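Local coordinates for protein type-iv like pilin ttha1222 (Thermus thermophilus, PDB 5G2F) that is a type IV-like competence pilin, here its soluble C-terminal part, and probably serves in DNA uptake during natural transformation, at residues K45-T51 and I62-D67; Y10-V14 and C36-F40; T26-T31 and Y54-Y60. All coordinates share one frame. Residues are numbered along the deposited sequence.

Helix 3-19 comes first, and its Tyr-10 and Val-14 meet the long loop that follows. Contact 2 closes 21 intervening residues by bringing 36-40 of that loop back onto the helix. Residues 26-31, earlier in the same loop, meet the hairpin turn 54-60 in contact 3, so contacts 2 and 3 cross along the chain. Contact 1 pairs strands 47-54 and 60-66 of that hairpin. It follows contact 2 in series and crosses contact 3. Contacts 1 and 2 touch directly through the Cys-36 to Cys-50 disulfide and through Ile-62 against Val-14. Contacts 1 and 3 lie at different ends of the hairpin, with centres about 21 Å apart.

Contact 1: residues K45-T51 and I62-D67; sequences KTVTACT and IEASLD
This contact is the antiparallel pairing of strands 47-54 and 60-66, a beta hairpin, with a classic beta bulge near its open end. The axes of 47-51 and 62-66 come within 4.6 Å at 167°. Thr-51 and Glu-63 form a hydrogen-bonded pair: Thr-51 N to Glu-63 O and Glu-63 N to Thr-51 O are both 2.9 Å. Cys-50, disulfide-bonded to Cys-36, faces Ala-64 as a non-hydrogen-bonded pair, CA-CA 4.3 Å. At the bulge Thr-48 and Ala-49 both face Ser-65. Thr-48 N donates to Ser-65 O and Ser-65 N to Ala-49 O, each 2.9 Å. Thr-48 (phi/psi -102/-18) shifts the register by one, so Val-47 pairs with Leu-66. Asp-67 N donates to Thr-46 O at 2.9 Å, and Thr-46 OG1 (chi1 t) to Asp-67 O at 2.7 Å. Val-47, Cys-50, Ala-64 and Leu-66 share one face; Val-47 CG2 lies 3.8 Å from Leu-66 CD2. Helix 3-19 covers it through Leu-4 and Val-11. Ala-49, Thr-51, Glu-63 and Ser-65 take the other face, where Glu-63 salt-bridges Lys-73. A water bridges Thr-51 OG1 (3.0 Å) and Glu-63 OE2 (2.7 Å). One face on the helix and one turned outward is the pilin globular-domain arrangement.

Contact 2: residues Y10-V14 and C36-F40; sequences YVRNV and CLSGF
Tyr-10, in helix 3-19 (phi/psi -63/-45), makes the polar link to 36-40, an irregular part of the alpha-beta loop between helix and sheet in the pilin fold. Its chi1 (t) and chi2 (70°) carry the ring across to the loop. Tyr-10 OH donates to Cys-36 O at 2.6 Å; this oxygen lies at the ring edge. A water joins the same hydroxyl to the loop. The water donates to Tyr-10 OH at 2.8 Å and accepts from Phe-40 N at 3.0 Å. Val-11 points away from the loop, onto Ile-62, Ala-64 and Val-74 of the sheet. One turn after Tyr-10 comes Val-14, whose N bonds to Tyr-10 O at 2.9 Å. Val-14 and Phe-40 have their CA atoms 5.8 Å apart. Phe-40 (chi1 m, chi2 -85°) lays one ring face against Val-14. Val-14 CG1 makes a CH-pi contact, 3.9 Å from the Phe-40 ring centroid and 14° off its normal. Val-14 CG2 lies 3.8 Å from Phe-40 CB, and Val-14 CG1 lies 3.9 Å from Cys-36 CB. Gly-39, just before Phe-40, has a phi of 82°, which suits glycine. Cys-36 is in a disulfide with Cys-50 of strand 47-54. The chemistry is mixed: a buried tyrosine hydroxyl satisfies loop backbone directly and through water, apolar packing fills the space beside it, and a covalent bond ties the loop to the sheet.

Contact 3: residues T26-T31 and Y54-Y60; sequences TGALPT and YLNALDY
Leu-29 is the apolar centre where the loop after helix 3-19 meets the turn of the hairpin formed by strands 47-54 and 60-66. At the surface, this joins the alpha-beta loop of the pilin fold to the first hairpin. The CB of Leu-29 points toward the hairpin, with chi1 m and chi2 at 140°, between wells. Leu-29 CD1 sits at the edges of two tyrosine rings, 4.0 Å from Tyr-54 CD2 and 3.8 Å from Tyr-60 CD2. Leu-29 CD1 also lies 3.2 Å from Leu-58 O. Tyr-54 (chi1 m) turns a ring face to Thr-31. Thr-31 CA makes a CH-pi contact there, 3.7 Å from the Tyr-54 ring centroid and 7° off the normal. The two phenol hydroxyls bond outside the contact, Tyr-54 OH to Leu-33 O and Tyr-60 OH to Glu-19. Outward from the leucine, Leu-29 N donates to Ala-57 O at 3.0 Å, the backbone hydrogen bond between the segments. Ala-28 CA also approaches Ala-57 O, at 3.4 Å, and the CB atoms of Ala-28 and Ala-57 are 4.2 Å apart. Leu-58 CD2 reaches back to 3.3 Å from Gly-27 O. Gly-27 has a phi of 84°, and a CB here would clash with that methyl. Arg-22 bonds to both Gly-27 O and Leu-58 O. An ST turn shapes the outer end of the loop, with Ala-28 N donating to Thr-26 OG1 at 3.1 Å. In the hairpin turn, Asn-56 OD1 accepts from Leu-58 N at 2.8 Å, an Asx turn, and from Asp-59 N at 3.0 Å. At the polar edge, Asn-56 ND2 donates to Asp-59 OD2 at 2.9 Å.

Contact 1: residues K45-T51 and I62-D67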
ATOM      1  N   LYS A  45      16.373   4.921  -6.158  1.00 53.66           N
ATOM      2  CA  LYS A  45      15.799   4.645  -7.477  1.00 54.49           C
ATOM      3  C   LYS A  45      16.204   3.260  -7.971  1.00 53.11           C
ATOM      4  O   LYS A  45      15.520   2.680  -8.799  1.00 51.16           O
ATOM      5  CB  LYS A  45      16.128   5.760  -8.487  1.00 61.05           C
ATOM      6  CG  LYS A  45      17.597   5.957  -8.756  1.00 65.48           C
ATOM      7  CD  LYS A  45      17.836   7.078  -9.779  1.00 69.83           C
ATOM      8  CE  LYS A  45      19.273   7.570  -9.713  1.00 74.19           C
ATOM      9  NZ  LYS A  45      20.226   6.424  -9.765  1.00 75.72           N
ATOM     10  N   THR A  46      17.266   2.687  -7.409  1.00 52.67           N
ATOM     11  CA  THR A  46      17.616   1.293  -7.712  1.00 53.52           C
ATOM     12  C   THR A  46      16.470   0.309  -7.406  1.00 51.70           C
ATOM     13  O   THR A  46      16.348  -0.732  -8.062  1.00 52.04           O
ATOM     14  CB  THR A  46      18.935   0.831  -7.015  1.00 54.61           C
ATOM     15  OG1 THR A  46      19.301  -0.476  -7.483  1.00 56.65           O
ATOM     16  CG2 THR A  46      18.804   0.769  -5.497  1.00 52.41           C
ATOM     17  N   VAL A  47      15.639   0.624  -6.417  1.00 49.30           N
ATOM     18  CA  VAL A  47      14.523  -0.254  -6.078  1.00 45.95           C
ATOM     19  C   VAL A  47      13.370  -0.034  -7.052  1.00 47.59           C
ATOM     20  O   VAL A  47      12.685   0.985  -7.001  1.00 48.38           O
ATOM     21  CB  VAL A  47      14.030  -0.047  -4.649  1.00 44.86           C
ATOM     22  CG1 VAL A  47      12.912  -1.026  -4.337  1.00 41.74           C
ATOM     23  CG2 VAL A  47      15.184  -0.227  -3.659  1.00 43.69           C
ATOM     24  N   THR A  48      13.165  -0.994  -7.954  1.00 46.17           N
ATOM     25  CA  THR A  48      12.148  -0.858  -8.980  1.00 47.37           C
ATOM     26  C   THR A  48      10.893  -1.639  -8.699  1.00 46.19           C
ATOM     27  O   THR A  48       9.853  -1.362  -9.286  1.00 45.90           O
ATOM     28  CB  THR A  48      12.697  -1.286 -10.363  1.00 51.32           C
ATOM     29  OG1 THR A  48      13.132  -2.650 -10.325  1.00 51.39           O
ATOM     30  CG2 THR A  48      13.862  -0.418 -10.756  1.00 52.81           C
ATOM     31  N   ALA A  49      10.967  -2.616  -7.788  1.00 41.60           N
ATOM     32  CA  ALA A  49       9.795  -3.373  -7.387  1.00 40.28           C
ATOM     33  C   ALA A  49      10.000  -3.745  -5.904  1.00 38.50           C
ATOM     34  O   ALA A  49      11.142  -3.895  -5.462  1.00 38.63           O
ATOM     35  CB  ALA A  49       9.619  -4.625  -8.224  1.00 42.07           C
ATOM     36  N   CYS A  50       8.913  -3.773  -5.151  1.00 37.50           N
ATOM     37  CA  CYS A  50       8.970  -4.051  -3.731  1.00 37.22           C
ATOM     38  C   CYS A  50       7.632  -4.578  -3.241  1.00 37.98           C
ATOM     39  O   CYS A  50       6.633  -3.865  -3.265  1.00 36.81           O
ATOM     40  CB  CYS A  50       9.393  -2.800  -2.961  1.00 38.25           C
ATOM     41  SG  CYS A  50      10.003  -3.055  -1.262  1.00 39.37           S
ATOM     42  N   THR A  51       7.605  -5.823  -2.783  1.00 34.40           N
ATOM     43  CA  THR A  51       6.359  -6.446  -2.355  1.00 34.72           C
ATOM     44  C   THR A  51       6.536  -7.046  -0.969  1.00 33.16           C
ATOM     45  O   THR A  51       7.642  -7.513  -0.623  1.00 33.15           O
ATOM     46  CB  THR A  51       5.899  -7.591  -3.298  1.00 37.55           C
ATOM     47  OG1 THR A  51       6.885  -8.604  -3.302  1.00 42.48           O
ATOM     48  CG2 THR A  51       5.741  -7.121  -4.692  1.00 40.24           C
ATOM     49  N   ILE A  62       9.797  -9.588   2.550  1.00 26.19           N
ATOM     50  CA  ILE A  62       9.911  -8.458   1.632  1.00 29.02           C
ATOM     51  C   ILE A  62      10.780  -8.876   0.464  1.00 29.88           C
ATOM     52  O   ILE A  62      11.892  -9.384   0.672  1.00 29.52           O
ATOM     53  CB  ILE A  62      10.590  -7.241   2.321  1.00 28.83           C
ATOM     54  CG1 ILE A  62       9.803  -6.832   3.573  1.00 28.35           C
ATOM     55  CG2 ILE A  62      10.733  -6.093   1.354  1.00 31.27           C
ATOM     56  CD1 ILE A  62      10.601  -5.986   4.546  1.00 29.32           C
ATOM     57  N   GLU A  63      10.312  -8.623  -0.746  1.00 30.03           N
ATOM     58  CA  GLU A  63      11.083  -8.886  -1.962  1.00 33.05           C
ATOM     59  C   GLU A  63      11.255  -7.617  -2.721  1.00 35.70           C
ATOM     60  O   GLU A  63      10.255  -6.934  -3.003  1.00 35.77           O
ATOM     61  CB  GLU A  63      10.329  -9.837  -2.874  1.00 35.51           C
ATOM     62  CG  GLU A  63      10.205 -11.253  -2.371  1.00 36.34           C
ATOM     63  CD  GLU A  63       9.251 -12.031  -3.248  1.00 40.51           C
ATOM     64  OE1 GLU A  63       9.703 -12.574  -4.294  1.00 42.52           O
ATOM     65  OE2 GLU A  63       8.033 -12.048  -2.931  1.00 41.68           O
ATOM     66  N   ALA A  64      12.488  -7.253  -2.979  1.00 35.02           N
ATOM     67  CA  ALA A  64      12.754  -6.047  -3.738  1.00 38.02           C
ATOM     68  C   ALA A  64      13.635  -6.367  -4.939  1.00 38.68           C
ATOM     69  O   ALA A  64      14.588  -7.130  -4.815  1.00 40.34           O
ATOM     70  CB  ALA A  64      13.404  -5.014  -2.849  1.00 37.68           C
ATOM     71  N   SER A  65      13.289  -5.796  -6.093  1.00 41.01           N
ATOM     72  CA  SER A  65      14.090  -5.914  -7.288  1.00 42.44           C
ATOM     73  C   SER A  65      14.891  -4.680  -7.429  1.00 44.43           C
ATOM     74  O   SER A  65      14.351  -3.573  -7.236  1.00 42.44           O
ATOM     75  CB  SER A  65      13.230  -6.075  -8.528  1.00 45.04           C
ATOM     76  OG  SER A  65      12.376  -7.174  -8.373  1.00 43.95           O
ATOM     77  N   LEU A  66      16.170  -4.865  -7.771  1.00 45.73           N
ATOM     78  CA  LEU A  66      17.093  -3.770  -7.910  1.00 49.99           C
ATOM     79  C   LEU A  66      17.599  -3.702  -9.342  1.00 55.43           C
ATOM     80  O   LEU A  66      17.873  -4.723  -9.987  1.00 57.58           O
ATOM     81  CB  LEU A  66      18.299  -3.952  -6.989  1.00 49.41           C
ATOM     82  CG  LEU A  66      18.019  -4.301  -5.532  1.00 48.68           C
ATOM     83  CD1 LEU A  66      19.317  -4.419  -4.751  1.00 49.43           C
ATOM     84  CD2 LEU A  66      17.101  -3.250  -4.916  1.00 46.68           C
ATOM     85  N   ASP A  67      17.739  -2.508  -9.867  1.00 61.46           N
ATOM     86  CA  ASP A  67      18.522  -2.446 -11.109  1.00 65.34           C
ATOM     87  C   ASP A  67      19.854  -1.722 -10.939  1.00 65.72           C
ATOM     88  O   ASP A  67      20.005  -0.830 -10.109  1.00 62.29           O
ATOM     89  CB  ASP A  67      17.735  -1.916 -12.312  1.00 72.12           C
ATOM     90  CG  ASP A  67      17.390  -0.487 -12.188  1.00 76.70           C
ATOM     91  OD1 ASP A  67      17.509   0.055 -11.072  1.00 77.28           O
ATOM     92  OD2 ASP A  67      17.024   0.101 -13.229  1.00 84.76           O
TER
HETATM   93  O   HOH W   1       7.182 -10.400  -0.967  1.00 38.28           O

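Contact 2: residues Y10-V14 and C36-F40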
ATOM      1  N   TYR A  10      17.223   0.068   2.314  1.00 37.60           N
ATOM      2  CA  TYR A  10      15.791   0.367   2.170  1.00 35.63           C
ATOM      3  C   TYR A  10      14.912  -0.755   2.684  1.00 34.38           C
ATOM      4  O   TYR A  10      13.977  -0.534   3.449  1.00 32.18           O
ATOM      5  CB  TYR A  10      15.450   0.658   0.708  1.00 37.82           C
ATOM      6  CG  TYR A  10      14.031   1.022   0.492  1.00 35.69           C
ATOM      7  CD1 TYR A  10      13.536   2.244   0.961  1.00 37.06           C
ATOM      8  CD2 TYR A  10      13.156   0.159  -0.135  1.00 34.40           C
ATOM      9  CE1 TYR A  10      12.214   2.588   0.791  1.00 36.22           C
ATOM     10  CE2 TYR A  10      11.827   0.496  -0.313  1.00 35.66           C
ATOM     11  CZ  TYR A  10      11.362   1.730   0.125  1.00 37.11           C
ATOM     12  OH  TYR A  10      10.015   2.059  -0.020  1.00 36.70           O
ATOM     13  N   VAL A  11      15.262  -1.996   2.311  1.00 35.05           N
ATOM     14  CA  VAL A  11      14.505  -3.164   2.760  1.00 32.80           C
ATOM     15  C   VAL A  11      14.516  -3.255   4.278  1.00 31.72           C
ATOM     16  O   VAL A  11      13.488  -3.532   4.864  1.00 30.17           O
ATOM     17  CB  VAL A  11      15.036  -4.459   2.087  1.00 32.25           C
ATOM     18  CG1 VAL A  11      14.443  -5.690   2.738  1.00 33.78           C
ATOM     19  CG2 VAL A  11      14.685  -4.419   0.599  1.00 33.18           C
ATOM     20  N   ARG A  12      15.672  -3.015   4.906  1.00 33.40           N
ATOM     21  CA  ARG A  12      15.748  -3.059   6.353  1.00 33.52           C
ATOM     22  C   ARG A  12      14.871  -1.988   6.976  1.00 34.68           C
ATOM     23  O   ARG A  12      14.226  -2.231   7.997  1.00 31.28           O
ATOM     24  CB  ARG A  12      17.184  -2.932   6.863  1.00 37.78           C
ATOM     25  CG  ARG A  12      18.004  -4.185   6.571  1.00 39.39           C
ATOM     26  CD  ARG A  12      19.316  -4.199   7.353  1.00 43.46           C
ATOM     27  NE  ARG A  12      20.092  -5.437   7.134  1.00 48.24           N
ATOM     28  CZ  ARG A  12      19.792  -6.626   7.668  1.00 48.88           C
ATOM     29  NH1 ARG A  12      18.745  -6.777   8.487  1.00 45.75           N
ATOM     30  NH2 ARG A  12      20.578  -7.672   7.413  1.00 50.98           N
ATOM     31  N   ASN A  13      14.831  -0.811   6.348  1.00 33.27           N
ATOM     32  CA  ASN A  13      13.921   0.254   6.828  1.00 33.89           C
ATOM     33  C   ASN A  13      12.435  -0.081   6.672  1.00 32.04           C
ATOM     34  O   ASN A  13      11.642   0.253   7.571  1.00 29.73           O
ATOM     35  CB  ASN A  13      14.284   1.616   6.194  1.00 38.18           C
ATOM     36  CG  ASN A  13      15.457   2.272   6.892  1.00 44.07           C
ATOM     37  OD1 ASN A  13      15.622   2.141   8.106  1.00 55.74           O
ATOM     38  ND2 ASN A  13      16.266   3.015   6.138  1.00 53.74           N
ATOM     39  N   VAL A  14      12.070  -0.806   5.600  1.00 30.97           N
ATOM     40  CA  VAL A  14      10.709  -1.317   5.437  1.00 29.80           C
ATOM     41  C   VAL A  14      10.367  -2.264   6.592  1.00 28.57           C
ATOM     42  O   VAL A  14       9.338  -2.135   7.244  1.00 28.97           O
ATOM     43  CB  VAL A  14      10.512  -2.017   4.077  1.00 29.51           C
ATOM     44  CG1 VAL A  14       9.154  -2.681   3.965  1.00 29.43           C
ATOM     45  CG2 VAL A  14      10.682  -1.010   2.950  1.00 32.50           C
ATOM     46  N   CYS A  36       5.795  -2.021  -1.112  1.00 37.49           N
ATOM     47  CA  CYS A  36       6.694  -1.121  -0.434  1.00 37.77           C
ATOM     48  C   CYS A  36       7.377  -0.175  -1.420  1.00 37.71           C
ATOM     49  O   CYS A  36       8.477   0.279  -1.175  1.00 38.48           O
ATOM     50  CB  CYS A  36       7.686  -1.899   0.438  1.00 38.20           C
ATOM     51  SG  CYS A  36       8.305  -3.469  -0.198  1.00 36.66           S
ATOM     52  N   LEU A  37       6.722   0.119  -2.543  1.00 40.89           N
ATOM     53  CA  LEU A  37       7.250   1.170  -3.422  1.00 42.00           C
ATOM     54  C   LEU A  37       6.998   2.559  -2.827  1.00 44.48           C
ATOM     55  O   LEU A  37       7.720   3.526  -3.146  1.00 47.41           O
ATOM     56  CB  LEU A  37       6.676   1.092  -4.829  1.00 45.78           C
ATOM     57  CG  LEU A  37       7.171  -0.080  -5.671  1.00 47.18           C
ATOM     58  CD1 LEU A  37       6.391  -0.134  -6.972  1.00 51.60           C
ATOM     59  CD2 LEU A  37       8.686  -0.027  -5.933  1.00 47.52           C
ATOM     60  N   SER A  38       5.988   2.660  -1.964  1.00 42.48           N
ATOM     61  CA  SER A  38       5.758   3.921  -1.280  1.00 42.61           C
ATOM     62  C   SER A  38       5.395   3.732   0.156  1.00 42.08           C
ATOM     63  O   SER A  38       5.072   2.626   0.565  1.00 41.57           O
ATOM     64  CB  SER A  38       4.654   4.730  -2.008  1.00 44.60           C
ATOM     65  OG  SER A  38       3.392   4.323  -1.490  1.00 43.07           O
ATOM     66  N   GLY A  39       5.444   4.830   0.923  1.00 42.42           N
ATOM     67  CA  GLY A  39       5.033   4.806   2.317  1.00 41.82           C
ATOM     68  C   GLY A  39       6.081   4.290   3.279  1.00 39.57           C
ATOM     69  O   GLY A  39       5.758   4.019   4.440  1.00 39.32           O
ATOM     70  N   PHE A  40       7.323   4.162   2.802  1.00 37.54           N
ATOM     71  CA  PHE A  40       8.415   3.738   3.649  1.00 37.00           C
ATOM     72  C   PHE A  40       9.644   4.607   3.565  1.00 39.76           C
ATOM     73  O   PHE A  40      10.795   4.125   3.552  1.00 37.80           O
ATOM     74  CB  PHE A  40       8.789   2.274   3.348  1.00 35.15           C
ATOM     75  CG  PHE A  40       7.709   1.291   3.663  1.00 33.30           C
ATOM     76  CD1 PHE A  40       7.563   0.780   4.956  1.00 32.33           C
ATOM     77  CD2 PHE A  40       6.805   0.902   2.709  1.00 34.21           C
ATOM     78  CE1 PHE A  40       6.573  -0.112   5.259  1.00 29.81           C
ATOM     79  CE2 PHE A  40       5.815  -0.004   3.007  1.00 33.62           C
ATOM     80  CZ  PHE A  40       5.703  -0.525   4.294  1.00 31.70           C
TER
HETATM   81  O   HOH W   2       8.777   4.550   0.211  1.00 39.47           O

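Contact 3: residues T26-T31 and Y54-Y60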
ATOM      1  N   THR A  26      -0.167  -9.254  20.956  1.00 26.79           N
ATOM      2  CA  THR A  26      -0.308 -10.412  20.110  1.00 25.57           C
ATOM      3  C   THR A  26       0.807 -10.564  19.075  1.00 24.61           C
ATOM      4  O   THR A  26       1.031 -11.664  18.585  1.00 23.54           O
ATOM      5  CB  THR A  26      -1.645 -10.414  19.339  1.00 26.94           C
ATOM      6  OG1 THR A  26      -1.619  -9.421  18.312  1.00 25.59           O
ATOM      7  CG2 THR A  26      -2.822 -10.141  20.221  1.00 29.56           C
ATOM      8  N   GLY A  27       1.436  -9.453  18.722  1.00 23.74           N
ATOM      9  CA  GLY A  27       2.445  -9.374  17.671  1.00 22.97           C
ATOM     10  C   GLY A  27       1.893  -9.210  16.260  1.00 24.98           C
ATOM     11  O   GLY A  27       2.657  -9.070  15.301  1.00 23.22           O
ATOM     12  N   ALA A  28       0.556  -9.277  16.126  1.00 24.41           N
ATOM     13  CA  ALA A  28      -0.057  -9.352  14.827  1.00 24.82           C
ATOM     14  C   ALA A  28       0.152  -8.047  14.084  1.00 26.18           C
ATOM     15  O   ALA A  28       0.128  -6.980  14.685  1.00 24.78           O
ATOM     16  CB  ALA A  28      -1.546  -9.611  14.964  1.00 25.74           C
ATOM     17  N   LEU A  29       0.350  -8.179  12.792  1.00 28.03           N
ATOM     18  CA  LEU A  29       0.549  -7.053  11.850  1.00 33.31           C
ATOM     19  C   LEU A  29      -0.661  -6.828  11.006  1.00 30.92           C
ATOM     20  O   LEU A  29      -1.401  -7.776  10.751  1.00 30.08           O
ATOM     21  CB  LEU A  29       1.595  -7.477  10.800  1.00 37.83           C
ATOM     22  CG  LEU A  29       2.981  -7.888  11.211  1.00 44.69           C
ATOM     23  CD1 LEU A  29       3.439  -9.052  10.380  1.00 46.28           C
ATOM     24  CD2 LEU A  29       3.926  -6.726  11.070  1.00 50.40           C
ATOM     25  N   PRO A  30      -0.885  -5.591  10.518  1.00 32.56           N
ATOM     26  CA  PRO A  30      -1.908  -5.484   9.456  1.00 32.68           C
ATOM     27  C   PRO A  30      -1.347  -6.104   8.188  1.00 30.78           C
ATOM     28  O   PRO A  30      -0.233  -5.798   7.758  1.00 33.49           O
ATOM     29  CB  PRO A  30      -2.149  -3.986   9.317  1.00 37.92           C
ATOM     30  CG  PRO A  30      -1.002  -3.336  10.014  1.00 42.34           C
ATOM     31  CD  PRO A  30      -0.298  -4.299  10.885  1.00 35.07           C
ATOM     32  N   THR A  31      -2.107  -6.996   7.599  1.00 29.87           N
ATOM     33  CA  THR A  31      -1.611  -7.850   6.514  1.00 31.72           C
ATOM     34  C   THR A  31      -2.079  -7.434   5.106  1.00 32.04           C
ATOM     35  O   THR A  31      -1.950  -8.187   4.152  1.00 31.45           O
ATOM     36  CB  THR A  31      -2.054  -9.322   6.826  1.00 31.09           C
ATOM     37  OG1 THR A  31      -3.466  -9.343   6.926  1.00 32.87           O
ATOM     38  CG2 THR A  31      -1.437  -9.808   8.078  1.00 34.21           C
ATOM     39  N   TYR A  54       2.645 -11.653   3.498  1.00 28.18           N
ATOM     40  CA  TYR A  54       2.401 -12.126   4.863  1.00 28.42           C
ATOM     41  C   TYR A  54       2.103 -13.625   4.865  1.00 28.97           C
ATOM     42  O   TYR A  54       1.166 -14.076   4.200  1.00 29.37           O
ATOM     43  CB  TYR A  54       1.262 -11.305   5.507  1.00 29.06           C
ATOM     44  CG  TYR A  54       1.532  -9.823   5.494  1.00 26.62           C
ATOM     45  CD1 TYR A  54       1.247  -9.016   4.356  1.00 30.97           C
ATOM     46  CD2 TYR A  54       2.166  -9.223   6.555  1.00 28.31           C
ATOM     47  CE1 TYR A  54       1.545  -7.656   4.332  1.00 29.04           C
ATOM     48  CE2 TYR A  54       2.455  -7.872   6.552  1.00 28.70           C
ATOM     49  CZ  TYR A  54       2.147  -7.081   5.452  1.00 30.78           C
ATOM     50  OH  TYR A  54       2.469  -5.746   5.444  1.00 30.09           O
ATOM     51  N   LEU A  55       2.942 -14.402   5.572  1.00 26.57           N
ATOM     52  CA  LEU A  55       2.825 -15.832   5.630  1.00 28.08           C
ATOM     53  C   LEU A  55       1.842 -16.255   6.689  1.00 28.47           C
ATOM     54  O   LEU A  55       1.346 -17.376   6.668  1.00 30.85           O
ATOM     55  CB  LEU A  55       4.190 -16.480   5.930  1.00 29.44           C
ATOM     56  CG  LEU A  55       5.264 -16.152   4.883  1.00 31.75           C
ATOM     57  CD1 LEU A  55       6.607 -16.673   5.377  1.00 35.38           C
ATOM     58  CD2 LEU A  55       4.920 -16.677   3.510  1.00 34.58           C
ATOM     59  N   ASN A  56       1.600 -15.355   7.626  1.00 27.75           N
ATOM     60  CA  ASN A  56       0.621 -15.531   8.696  1.00 28.36           C
ATOM     61  C   ASN A  56       0.502 -14.141   9.347  1.00 28.58           C
ATOM     62  O   ASN A  56       1.032 -13.169   8.803  1.00 29.08           O
ATOM     63  CB  ASN A  56       1.067 -16.646   9.637  1.00 27.34           C
ATOM     64  CG  ASN A  56       2.474 -16.433  10.174  1.00 26.54           C
ATOM     65  OD1 ASN A  56       2.733 -15.511  10.929  1.00 25.83           O
ATOM     66  ND2 ASN A  56       3.407 -17.326   9.785  1.00 26.53           N
ATOM     67  N   ALA A  57      -0.135 -14.025  10.498  1.00 28.93           N
ATOM     68  CA  ALA A  57      -0.291 -12.695  11.140  1.00 28.64           C
ATOM     69  C   ALA A  57       1.000 -12.120  11.689  1.00 25.77           C
ATOM     70  O   ALA A  57       1.075 -10.949  11.993  1.00 25.77           O
ATOM     71  CB  ALA A  57      -1.321 -12.801  12.260  1.00 30.20           C
ATOM     72  N   LEU A  58       2.016 -12.973  11.895  1.00 25.69           N
ATOM     73  CA  LEU A  58       3.258 -12.496  12.465  1.00 24.45           C
ATOM     74  C   LEU A  58       4.390 -12.304  11.440  1.00 25.33           C
ATOM     75  O   LEU A  58       5.179 -11.400  11.607  1.00 28.49           O
ATOM     76  CB  LEU A  58       3.798 -13.459  13.518  1.00 25.90           C
ATOM     77  CG  LEU A  58       2.999 -13.686  14.806  1.00 26.48           C
ATOM     78  CD1 LEU A  58       3.747 -14.708  15.665  1.00 27.62           C
ATOM     79  CD2 LEU A  58       2.801 -12.383  15.521  1.00 26.51           C
ATOM     80  N   ASP A  59       4.470 -13.161  10.440  1.00 24.94           N
ATOM     81  CA  ASP A  59       5.679 -13.310   9.633  1.00 25.69           C
ATOM     82  C   ASP A  59       5.460 -12.750   8.230  1.00 26.25           C
ATOM     83  O   ASP A  59       4.471 -13.013   7.600  1.00 27.42           O
ATOM     84  CB  ASP A  59       6.115 -14.805   9.479  1.00 25.25           C
ATOM     85  CG  ASP A  59       6.372 -15.513  10.793  1.00 27.69           C
ATOM     86  OD1 ASP A  59       6.855 -14.876  11.780  1.00 25.59           O
ATOM     87  OD2 ASP A  59       6.097 -16.741  10.790  1.00 26.47           O
ATOM     88  N   TYR A  60       6.449 -12.019   7.745  1.00 26.30           N
ATOM     89  CA  TYR A  60       6.395 -11.460   6.407  1.00 26.18           C
ATOM     90  C   TYR A  60       7.708 -11.684   5.673  1.00 26.69           C
ATOM     91  O   TYR A  60       8.763 -11.940   6.291  1.00 22.53           O
ATOM     92  CB  TYR A  60       6.077  -9.935   6.432  1.00 24.13           C
ATOM     93  CG  TYR A  60       6.995  -9.111   7.262  1.00 23.66           C
ATOM     94  CD1 TYR A  60       8.192  -8.611   6.747  1.00 25.23           C
ATOM     95  CD2 TYR A  60       6.734  -8.877   8.592  1.00 25.29           C
ATOM     96  CE1 TYR A  60       9.057  -7.878   7.533  1.00 24.01           C
ATOM     97  CE2 TYR A  60       7.589  -8.116   9.372  1.00 23.54           C
ATOM     98  CZ  TYR A  60       8.735  -7.614   8.842  1.00 23.33           C
ATOM     99  OH  TYR A  60       9.647  -6.942   9.636  1.00 24.69           O
TER